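Local coordinates for protein putative silent information regulator 2 (Leishmania infantum, PDB 5OL0) that probably acts as an NAD-dependent protein deacetylase of the sirtuin family, removing acetyl groups from lysine side chains and carrying a structural zinc ion, at residues A[42-47]-A[105-110]; A[235-240]-A[276-281]. All coordinates share one frame; numbering follows the deposited sequence.

Interaction 1: residues A[42-47]-A[105-110]; sequences AGASVA and TAVHHF
Ser45 OG is gripped by two partners: the ring N-H of His108 NE2 across the contact, at 3.1 Å, and the carboxylate of Asp129, a residue that probably binds NAD. Ser45 OG stands anti to the carbonyl carbon, beside the backbone N, where it meets the edge of the imidazole only 6° out of the ring plane. His108 CG is likewise anti to its carbonyl carbon, and the NE2 tip swings off the helix toward the loop. Ser45 thus stands between His108 and Asp129, so His108 probably lies in the second shell of the NAD site. One residue back, Ala44 O approaches Thr105 OG1 to 3.2 Å. Thr105 is the N-cap of helix 106-116; chi1 76° puts OG1 in the crowded position between N and the carbonyl carbon, from where it accepts a weak bond from Val107 N, bent to 121°. Val107 N also bonds to Gln287 OE1 of helix 286-296. The methyls fill in around these polar groups: Val107 CG1 meets Ala44 CB at 4.0 Å, and Thr105 CG2 lies 4.1 Å from Ala47 CB. Segment 42-47 belongs to the loop after strand 36-40 of the Rossmann-like domain, Gly43 being backbone-bonded to Gly218, and it rests on the N-terminal end of helix 106-116, while helix 286-296 and Leu131 of helix 131-134 pack against the same contact.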
ATOM      1  N   ALA A  42      -1.198  -3.194  -3.868  1.00 30.54           N
ATOM      2  CA  ALA A  42      -0.906  -3.030  -5.291  1.00 30.00           C
ATOM      3  C   ALA A  42      -2.199  -2.872  -6.127  1.00 29.58           C
ATOM      4  O   ALA A  42      -2.208  -2.146  -7.119  1.00 29.63           O
ATOM      5  CB  ALA A  42      -0.108  -4.207  -5.805  1.00 28.77           C
ATOM      6  N   GLY A  43      -3.266  -3.526  -5.699  1.00 29.05           N
ATOM      7  CA  GLY A  43      -4.569  -3.402  -6.386  1.00 28.84           C
ATOM      8  C   GLY A  43      -5.103  -1.983  -6.538  1.00 29.58           C
ATOM      9  O   GLY A  43      -5.747  -1.716  -7.531  1.00 29.23           O
ATOM     10  N   ALA A  44      -4.794  -1.083  -5.588  1.00 25.13           N
ATOM     11  CA  ALA A  44      -5.209   0.325  -5.573  1.00 30.32           C
ATOM     12  C   ALA A  44      -4.564   1.179  -6.631  1.00 29.52           C
ATOM     13  O   ALA A  44      -5.049   2.257  -6.956  1.00 33.42           O
ATOM     14  CB  ALA A  44      -4.876   0.935  -4.206  1.00 30.01           C
ATOM     15  N   SER A  45      -3.414   0.744  -7.120  1.00 28.24           N
ATOM     16  CA  SER A  45      -2.657   1.586  -8.032  1.00 30.97           C
ATOM     17  C   SER A  45      -2.584   1.090  -9.491  1.00 34.43           C
ATOM     18  O   SER A  45      -2.063   1.825 -10.351  1.00 33.05           O
ATOM     19  CB  SER A  45      -1.277   1.764  -7.471  1.00 29.60           C
ATOM     20  OG  SER A  45      -1.416   2.464  -6.256  1.00 33.63           O
ATOM     21  N   VAL A  46      -3.146  -0.091  -9.763  1.00 28.71           N
ATOM     22  CA  VAL A  46      -3.352  -0.572 -11.152  1.00 33.78           C
ATOM     23  C   VAL A  46      -3.958   0.484 -12.036  1.00 35.22           C
ATOM     24  O   VAL A  46      -3.440   0.770 -13.128  1.00 34.90           O
ATOM     25  CB  VAL A  46      -4.311  -1.794 -11.177  1.00 39.83           C
ATOM     26  CG1 VAL A  46      -4.627  -2.275 -12.620  1.00 43.23           C
ATOM     27  CG2 VAL A  46      -3.712  -2.908 -10.361  1.00 38.86           C
ATOM     28  N   ALA A  47      -5.034   1.117 -11.570  1.00 33.31           N
ATOM     29  CA  ALA A  47      -5.673   2.169 -12.356  1.00 34.17           C
ATOM     30  C   ALA A  47      -4.732   3.380 -12.625  1.00 32.39           C
ATOM     31  O   ALA A  47      -4.969   4.131 -13.510  1.00 30.75           O
ATOM     32  CB  ALA A  47      -6.979   2.641 -11.720  1.00 36.17           C
ATOM     33  N   THR A 105      -5.092   7.788  -7.886  1.00 28.54           N
ATOM     34  CA  THR A 105      -6.350   7.199  -8.309  1.00 28.69           C
ATOM     35  C   THR A 105      -7.515   7.697  -7.427  1.00 28.11           C
ATOM     36  O   THR A 105      -7.318   8.420  -6.445  1.00 28.31           O
ATOM     37  CB  THR A 105      -6.327   5.660  -8.286  1.00 27.67           C
ATOM     38  OG1 THR A 105      -6.426   5.174  -6.938  1.00 29.30           O
ATOM     39  CG2 THR A 105      -5.099   5.063  -9.015  1.00 28.21           C
ATOM     40  N   ALA A 106      -8.722   7.295  -7.799  1.00 27.55           N
ATOM     41  CA  ALA A 106      -9.912   7.531  -7.003  1.00 29.27           C
ATOM     42  C   ALA A 106      -9.758   6.996  -5.563  1.00 30.36           C
ATOM     43  O   ALA A 106     -10.092   7.685  -4.608  1.00 31.57           O
ATOM     44  CB  ALA A 106     -11.116   6.905  -7.696  1.00 30.71           C
ATOM     45  N   VAL A 107      -9.171   5.818  -5.387  1.00 27.23           N
ATOM     46  CA  VAL A 107      -8.918   5.316  -4.023  1.00 26.20           C
ATOM     47  C   VAL A 107      -8.056   6.330  -3.230  1.00 26.27           C
ATOM     48  O   VAL A 107      -8.342   6.641  -2.075  1.00 25.54           O
ATOM     49  CB  VAL A 107      -8.196   3.946  -4.089  1.00 28.54           C
ATOM     50  CG1 VAL A 107      -7.576   3.576  -2.754  1.00 27.77           C
ATOM     51  CG2 VAL A 107      -9.146   2.835  -4.549  1.00 28.42           C
ATOM     52  N   HIS A 108      -6.963   6.769  -3.834  1.00 26.71           N
ATOM     53  CA  HIS A 108      -6.041   7.675  -3.168  1.00 26.80           C
ATOM     54  C   HIS A 108      -6.677   9.037  -2.733  1.00 26.40           C
ATOM     55  O   HIS A 108      -6.463   9.586  -1.584  1.00 24.49           O
ATOM     56  CB  HIS A 108      -4.784   7.885  -4.030  1.00 30.89           C
ATOM     57  CG  HIS A 108      -4.030   6.625  -4.362  1.00 29.09           C
ATOM     58  ND1 HIS A 108      -3.152   6.030  -3.482  1.00 34.69           N
ATOM     59  CD2 HIS A 108      -4.005   5.860  -5.477  1.00 29.04           C
ATOM     60  CE1 HIS A 108      -2.636   4.951  -4.041  1.00 29.49           C
ATOM     61  NE2 HIS A 108      -3.124   4.831  -5.252  1.00 29.68           N
ATOM     62  N   HIS A 109      -7.422   9.612  -3.663  1.00 25.63           N
ATOM     63  CA  HIS A 109      -8.179  10.824  -3.394  1.00 29.02           C
ATOM     64  C   HIS A 109      -9.236  10.558  -2.311  1.00 30.38           C
ATOM     65  O   HIS A 109      -9.464  11.403  -1.483  1.00 28.24           O
ATOM     66  CB  HIS A 109      -8.854  11.334  -4.676  1.00 31.00           C
ATOM     67  CG  HIS A 109      -7.887  11.903  -5.663  1.00 29.35           C
ATOM     68  ND1 HIS A 109      -7.020  12.914  -5.331  1.00 29.38           N
ATOM     69  CD2 HIS A 109      -7.640  11.596  -6.955  1.00 30.68           C
ATOM     70  CE1 HIS A 109      -6.290  13.214  -6.383  1.00 29.51           C
ATOM     71  NE2 HIS A 109      -6.669  12.456  -7.390  1.00 28.24           N
ATOM     72  N   PHE A 110      -9.888   9.406  -2.354  1.00 29.29           N
ATOM     73  CA  PHE A 110     -10.864   9.071  -1.323  1.00 28.28           C
ATOM     74  C   PHE A 110     -10.260   9.116   0.080  1.00 27.63           C
ATOM     75  O   PHE A 110     -10.870   9.584   1.007  1.00 28.02           O
ATOM     76  CB  PHE A 110     -11.516   7.708  -1.606  1.00 29.37           C
ATOM     77  CG  PHE A 110     -12.551   7.306  -0.596  1.00 28.18           C
ATOM     78  CD1 PHE A 110     -13.761   7.975  -0.529  1.00 32.53           C
ATOM     79  CD2 PHE A 110     -12.345   6.232   0.267  1.00 30.89           C
ATOM     80  CE1 PHE A 110     -14.731   7.636   0.395  1.00 30.64           C
ATOM     81  CE2 PHE A 110     -13.336   5.846   1.176  1.00 31.45           C
ATOM     82  CZ  PHE A 110     -14.527   6.569   1.262  1.00 33.26           C
TER

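Interaction 2: residues A[235-240]-A[276-281]; sequences KSVPRV and VCRDVL
Two arginines stacked face to face form the tight part of this contact. The guanidinium of Arg239 lies flat on that of Arg278, centres 3.6 Å apart and planes at 14°. Such like charges would repel, but Asp279 probably offsets this: Arg239 grips its carboxylate side-on, NE to OD1 at 2.8 Å and NH2 to OD2 at 3.1 Å, each oxygen using its syn lone pair. Arg239 NH1 and NH2 also bond to Pro230 O and Leu251 O, and Asp279 OD2 accepts from Arg253 N. The same carboxylate lies near Arg278 NE, out of that guanidinium's plane, so charge alone links them. A bend at chi2 (73°) folds Arg278 back over the loop, where NH1 gives a straight bond (165°) to an in-plane lone pair of Val237 O, 2.8 Å away, and another to Pro234 O; Lys235 O covers the face opposite Arg239. Alongside, the backbones pair as parallel strands: Arg239 N donates to Arg278 O, and Arg239 O accepts from Val280 N at 3.1 Å. On the other face of the sheet from Arg239 and Asp279, Val240 CG2 meets Val280 CG1 at 3.7 Å. Toward the solvent the fit loosens: poorly ordered Val276 reaches Ser236 CA only through CG2, at 3.9 Å, and Lys235 is exposed. The pair joins strand 239-242 to the outermost strand 279-282 of the parallel sheet, with strand 213-217 on the inner side of 239-242 and helix 21-30 touching Pro238 and Val240.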
ATOM      1  N   LYS A 235     -11.823  -7.550  17.803  1.00 35.40           N
ATOM      2  CA  LYS A 235     -12.583  -8.662  17.206  1.00 42.47           C
ATOM      3  C   LYS A 235     -13.994  -8.297  16.752  1.00 38.25           C
ATOM      4  O   LYS A 235     -14.562  -8.980  15.929  1.00 37.63           O
ATOM      5  CB  LYS A 235     -12.664  -9.877  18.168  1.00 51.35           C
ATOM      6  CG  LYS A 235     -13.344  -9.591  19.528  1.00 70.22           C
ATOM      7  CD  LYS A 235     -13.955 -10.820  20.250  1.00 78.72           C
ATOM      8  CE  LYS A 235     -15.477 -10.716  20.409  1.00 79.09           C
ATOM      9  NZ  LYS A 235     -15.974 -11.805  21.277  1.00 82.84           N
ATOM     10  N   SER A 236     -14.526  -7.203  17.254  1.00 38.45           N
ATOM     11  CA  SER A 236     -15.875  -6.766  16.941  1.00 43.22           C
ATOM     12  C   SER A 236     -15.952  -5.710  15.851  1.00 37.07           C
ATOM     13  O   SER A 236     -17.061  -5.384  15.403  1.00 43.23           O
ATOM     14  CB  SER A 236     -16.474  -6.147  18.207  1.00 49.32           C
ATOM     15  OG  SER A 236     -15.606  -5.094  18.677  1.00 52.79           O
ATOM     16  N   VAL A 237     -14.838  -5.148  15.405  1.00 34.31           N
ATOM     17  CA  VAL A 237     -14.962  -4.060  14.427  1.00 36.56           C
ATOM     18  C   VAL A 237     -15.050  -4.572  12.977  1.00 33.43           C
ATOM     19  O   VAL A 237     -14.397  -5.538  12.631  1.00 32.73           O
ATOM     20  CB  VAL A 237     -13.898  -2.975  14.567  1.00 40.18           C
ATOM     21  CG1 VAL A 237     -13.952  -2.362  15.975  1.00 39.29           C
ATOM     22  CG2 VAL A 237     -12.544  -3.455  14.122  1.00 42.17           C
ATOM     23  N   PRO A 238     -15.836  -3.902  12.139  1.00 34.04           N
ATOM     24  CA  PRO A 238     -15.950  -4.296  10.755  1.00 32.39           C
ATOM     25  C   PRO A 238     -14.618  -4.180   9.993  1.00 32.85           C
ATOM     26  O   PRO A 238     -13.799  -3.240  10.257  1.00 28.73           O
ATOM     27  CB  PRO A 238     -16.995  -3.348  10.166  1.00 33.33           C
ATOM     28  CG  PRO A 238     -17.172  -2.269  11.162  1.00 34.03           C
ATOM     29  CD  PRO A 238     -16.702  -2.763  12.474  1.00 35.34           C
ATOM     30  N   ARG A 239     -14.405  -5.148   9.088  1.00 27.19           N
ATOM     31  CA  ARG A 239     -13.228  -5.173   8.257  1.00 29.60           C
ATOM     32  C   ARG A 239     -13.702  -5.324   6.819  1.00 28.35           C
ATOM     33  O   ARG A 239     -14.346  -6.291   6.489  1.00 29.03           O
ATOM     34  CB  ARG A 239     -12.264  -6.278   8.678  1.00 27.88           C
ATOM     35  CG  ARG A 239     -11.905  -6.299  10.147  1.00 32.91           C
ATOM     36  CD  ARG A 239     -10.750  -7.248  10.460  1.00 33.75           C
ATOM     37  NE  ARG A 239     -11.148  -8.637  10.237  1.00 32.60           N
ATOM     38  CZ  ARG A 239     -10.367  -9.704  10.486  1.00 36.03           C
ATOM     39  NH1 ARG A 239      -9.146  -9.593  11.002  1.00 33.20           N
ATOM     40  NH2 ARG A 239     -10.832 -10.906  10.257  1.00 34.39           N
ATOM     41  N   VAL A 240     -13.438  -4.326   5.990  1.00 28.59           N
ATOM     42  CA  VAL A 240     -13.979  -4.256   4.659  1.00 27.48           C
ATOM     43  C   VAL A 240     -12.822  -4.563   3.735  1.00 27.53           C
ATOM     44  O   VAL A 240     -11.812  -3.864   3.772  1.00 28.73           O
ATOM     45  CB  VAL A 240     -14.556  -2.823   4.370  1.00 30.18           C
ATOM     46  CG1 VAL A 240     -14.936  -2.685   2.918  1.00 33.25           C
ATOM     47  CG2 VAL A 240     -15.802  -2.605   5.212  1.00 31.23           C
ATOM     48  N   VAL A 276     -18.596 -12.147  16.575  1.00 70.11           N
ATOM     49  CA  VAL A 276     -19.499 -11.557  15.541  1.00 67.90           C
ATOM     50  C   VAL A 276     -18.996 -11.629  14.059  1.00 60.59           C
ATOM     51  O   VAL A 276     -17.803 -11.788  13.769  1.00 53.65           O
ATOM     52  CB  VAL A 276     -19.942 -10.083  15.848  1.00 70.28           C
ATOM     53  CG1 VAL A 276     -20.838 -10.003  17.100  1.00 79.54           C
ATOM     54  CG2 VAL A 276     -18.748  -9.122  15.893  1.00 63.43           C
ATOM     55  N   CYS A 277     -19.960 -11.531  13.144  1.00 49.98           N
ATOM     56  CA  CYS A 277     -19.730 -11.565  11.728  1.00 45.28           C
ATOM     57  C   CYS A 277     -19.457 -10.095  11.313  1.00 39.07           C
ATOM     58  O   CYS A 277     -20.349  -9.234  11.355  1.00 36.41           O
ATOM     59  CB  CYS A 277     -20.946 -12.194  11.054  1.00 53.64           C
ATOM     60  SG  CYS A 277     -20.925 -12.119   9.260  1.00 65.35           S
ATOM     61  N   ARG A 278     -18.180  -9.805  11.038  1.00 33.13           N
ATOM     62  CA  ARG A 278     -17.719  -8.434  10.857  1.00 32.42           C
ATOM     63  C   ARG A 278     -16.908  -8.161   9.566  1.00 32.50           C
ATOM     64  O   ARG A 278     -16.570  -7.023   9.338  1.00 33.04           O
ATOM     65  CB  ARG A 278     -16.997  -7.917  12.134  1.00 31.36           C
ATOM     66  CG  ARG A 278     -15.906  -8.793  12.755  1.00 32.26           C
ATOM     67  CD  ARG A 278     -14.662  -8.783  11.918  1.00 36.54           C
ATOM     68  NE  ARG A 278     -13.515  -9.426  12.535  1.00 36.83           N
ATOM     69  CZ  ARG A 278     -12.581  -8.827  13.272  1.00 35.16           C
ATOM     70  NH1 ARG A 278     -12.601  -7.529  13.574  1.00 35.20           N
ATOM     71  NH2 ARG A 278     -11.596  -9.563  13.709  1.00 37.83           N
ATOM     72  N   ASP A 279     -16.621  -9.183   8.765  1.00 31.44           N
ATOM     73  CA  ASP A 279     -15.848  -9.094   7.520  1.00 32.60           C
ATOM     74  C   ASP A 279     -16.766  -9.084   6.342  1.00 31.59           C
ATOM     75  O   ASP A 279     -17.849  -9.674   6.381  1.00 30.39           O
ATOM     76  CB  ASP A 279     -14.935 -10.316   7.353  1.00 34.36           C
ATOM     77  CG  ASP A 279     -13.907 -10.416   8.419  1.00 36.47           C
ATOM     78  OD1 ASP A 279     -13.549  -9.382   9.001  1.00 36.00           O
ATOM     79  OD2 ASP A 279     -13.442 -11.539   8.692  1.00 35.75           O
ATOM     80  N   VAL A 280     -16.403  -8.274   5.357  1.00 28.72           N
ATOM     81  CA  VAL A 280     -17.051  -8.264   4.068  1.00 30.56           C
ATOM     82  C   VAL A 280     -16.013  -8.119   2.966  1.00 29.89           C
ATOM     83  O   VAL A 280     -15.009  -7.420   3.152  1.00 27.27           O
ATOM     84  CB  VAL A 280     -18.119  -7.166   4.058  1.00 33.10           C
ATOM     85  CG1 VAL A 280     -17.511  -5.806   4.274  1.00 36.40           C
ATOM     86  CG2 VAL A 280     -18.899  -7.228   2.783  1.00 32.59           C
ATOM     87  N   LEU A 281     -16.222  -8.843   1.871  1.00 28.28           N
ATOM     88  CA  LEU A 281     -15.394  -8.771   0.663  1.00 26.75           C
ATOM     89  C   LEU A 281     -16.151  -8.180  -0.500  1.00 26.79           C
ATOM     90  O   LEU A 281     -17.213  -8.685  -0.857  1.00 27.70           O
ATOM     91  CB  LEU A 281     -14.968 -10.130   0.234  1.00 28.65           C
ATOM     92  CG  LEU A 281     -14.097 -10.260  -0.997  1.00 28.80           C
ATOM     93  CD1 LEU A 281     -12.734  -9.624  -0.831  1.00 30.97           C
ATOM     94  CD2 LEU A 281     -13.965 -11.748  -1.237  1.00 34.57           C
TER

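In the fold
Interactions 1 and 2 follow one another along the chain, the first closing before the second opens. Their centres lie about 22 Å apart and their nearest atoms about 9 Å, without touching. Both belong to the parallel six-stranded sheet domain, the Rossmann-like part of a sirtuin. Interaction 1 lies beyond the end of central strand 36-40, near residues that probably bind NAD, whereas interaction 2 pairs the two strands at the sheet's edge, 239-242 and 279-282. Strand 213-217 lies between strands 36-40 and 239-242. Strand 279-282 leads into helix 286-296, which reaches interaction 1, so the sheet edge and the probable NAD site are connected through that helix.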